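Local coordinates for ripening-associated protein (Musa acuminata, PDB 4PIT) that is a jacalin-related lectin that binds mannose-containing sugars, here an engineered form holding dimannose in two glycan pockets, at residues 65-68 and 69-73. The protein carries 1 engineered substitution. Residues are numbered along the deposited sequence; the frame is centred on the assembly and turned at random.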
loop_
_atom_site.group_PDB
_atom_site.type_symbol
_atom_site.label_atom_id
_atom_site.label_comp_id
_atom_site.label_asym_id
_atom_site.label_seq_id
_atom_site.Cartn_x
_atom_site.Cartn_y
_atom_site.Cartn_z
ATOM N N ILE B 65 -11.543 -15.859 7.798
ATOM C CA ILE B 65 -12.053 -15.220 6.605
ATOM C C ILE B 65 -12.152 -16.320 5.577
ATOM O O ILE B 65 -11.114 -16.772 5.085
ATOM C CB ILE B 65 -11.160 -14.050 6.111
ATOM C CG1 ILE B 65 -10.979 -12.994 7.223
ATOM C CG2 ILE B 65 -11.746 -13.435 4.807
ATOM C CD1 ILE B 65 -9.946 -11.883 6.841
ATOM N N VAL B 66 -13.365 -16.826 5.305
ATOM C CA VAL B 66 -13.549 -17.914 4.348
ATOM C C VAL B 66 -14.159 -17.313 3.107
ATOM O O VAL B 66 -15.302 -16.824 3.156
ATOM C CB VAL B 66 -14.426 -19.065 4.929
ATOM C CG1 VAL B 66 -14.505 -20.257 3.968
ATOM C CG2 VAL B 66 -13.927 -19.526 6.288
ATOM N N LEU B 67 -13.410 -17.303 2.006
ATOM C CA LEU B 67 -13.902 -16.678 0.778
ATOM C C LEU B 67 -15.008 -17.479 0.103
ATOM O O LEU B 67 -14.834 -18.658 -0.199
ATOM C CB LEU B 67 -12.754 -16.430 -0.208
ATOM C CG LEU B 67 -11.623 -15.548 0.343
ATOM C CD1 LEU B 67 -10.457 -15.480 -0.675
ATOM C CD2 LEU B 67 -12.138 -14.145 0.681
ATOM N N GLN B 68 -16.125 -16.803 -0.169
ATOM C CA GLN B 68 -17.242 -17.417 -0.898
ATOM C C GLN B 68 -16.914 -17.430 -2.408
ATOM O O GLN B 68 -15.940 -16.794 -2.848
ATOM C CB GLN B 68 -18.538 -16.647 -0.612
ATOM C CG GLN B 68 -18.896 -16.634 0.876
ATOM C CD GLN B 68 -19.737 -15.447 1.271
ATOM O OE1 GLN B 68 -19.258 -14.490 1.901
ATOM N NE2 GLN B 68 -21.015 -15.493 0.931
ATOM N N GLU B 69 -17.713 -18.151 -3.219
ATOM C CA GLU B 69 -17.474 -18.124 -4.668
ATOM C C GLU B 69 -17.684 -16.685 -5.129
ATOM O O GLU B 69 -18.618 -16.021 -4.671
ATOM C CB GLU B 69 -18.399 -19.117 -5.420
ATOM C CG GLU B 69 -18.024 -19.348 -6.880
ATOM C CD GLU B 69 -16.647 -19.921 -7.177
ATOM O OE1 GLU B 69 -16.189 -20.811 -6.423
ATOM O OE2 GLU B 69 -16.039 -19.495 -8.185
ATOM N N GLY B 70 -16.741 -16.187 -5.916
ATOM C CA GLY B 70 -16.770 -14.818 -6.420
ATOM C C GLY B 70 -16.333 -13.756 -5.423
ATOM O O GLY B 70 -16.510 -12.562 -5.675
ATOM N N GLU B 71 -15.777 -14.180 -4.273
ATOM C CA GLU B 71 -15.306 -13.244 -3.257
ATOM C C GLU B 71 -13.794 -13.230 -3.279
ATOM O O GLU B 71 -13.169 -14.294 -3.328
ATOM C CB GLU B 71 -15.817 -13.650 -1.878
ATOM C CG GLU B 71 -15.581 -12.605 -0.793
ATOM C CD GLU B 71 -16.075 -12.980 0.593
ATOM O OE1 GLU B 71 -16.431 -14.164 0.806
ATOM O OE2 GLU B 71 -16.086 -12.090 1.473
ATOM N N TYR B 72 -13.219 -12.032 -3.240
ATOM C CA TYR B 72 -11.764 -11.898 -3.266
ATOM C C TYR B 72 -11.314 -10.798 -2.351
ATOM O O TYR B 72 -12.092 -9.899 -2.023
ATOM C CB TYR B 72 -11.252 -11.640 -4.694
ATOM C CG TYR B 72 -12.130 -10.712 -5.492
ATOM C CD1 TYR B 72 -11.958 -9.337 -5.432
ATOM C CD2 TYR B 72 -13.128 -11.211 -6.326
ATOM C CE1 TYR B 72 -12.802 -8.471 -6.130
ATOM C CE2 TYR B 72 -13.973 -10.357 -7.032
ATOM C CZ TYR B 72 -13.794 -8.987 -6.947
ATOM O OH TYR B 72 -14.608 -8.134 -7.659
ATOM N N LEU B 73 -10.027 -10.862 -1.937
ATOM C CA LEU B 73 -9.449 -9.869 -1.036
ATOM C C LEU B 73 -9.071 -8.615 -1.786
ATOM O O LEU B 73 -8.294 -8.675 -2.737
ATOM C CB LEU B 73 -8.204 -10.449 -0.321
ATOM C CG LEU B 73 -8.518 -11.631 0.619
ATOM C CD1 LEU B 73 -7.257 -12.458 0.890
ATOM C CD2 LEU B 73 -9.186 -11.131 1.940
#
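Glu-71 folds back onto Gln-68, the first residue of the turn between strands 61-66 and 73-83, and onto Leu-67 just before it. Gln-68 to Glu-71 form a type II beta turn. Gly-70 takes the third position with positive phi (78°). The turn is closed by Glu-71 N, which donates to Gln-68 O at 3.0 Å.

The side chain of Glu-71 adds a second bond. Its CB lies 3.3 Å from Gln-68 O, beside the turn bond. CG is anti to the backbone N (chi1 -170°), and the chain runs on extended, which carries the carboxylate back toward the strand end. On the way CG meets CD2 of Leu-67 at 4.0 Å, and the two side chains cross at about a right angle. CD of Glu-71 also lies near CD2 of Leu-67, at 4.1 Å. OE1 ends 2.8 Å from Gln-68 N. It accepts this N-H almost straight, at 175°, through its anti lone pair. OE2 turns to Thr-96 OG1 and Tyr-101 OH and hydrogen-bonds to both.

Leu-67 also lays CB against Glu-71 O at 3.8 Å. Deeper in, its CD2 lies 4.4 Å from CD2 of Leu-73. Ile-65 and Leu-73 both touch Phe-94, in the interior between the sheets of this beta-prism fold.

The two bonds run in opposite directions and both tie the first residue of the turn, Gln-68, to the last, Glu-71. The buried carboxylate has partners for both oxygens. One backbone N-H and two hydroxyls surround it, which would be consistent with a charged carboxylate, and it ties the turn to strands 86-96 and 100-104.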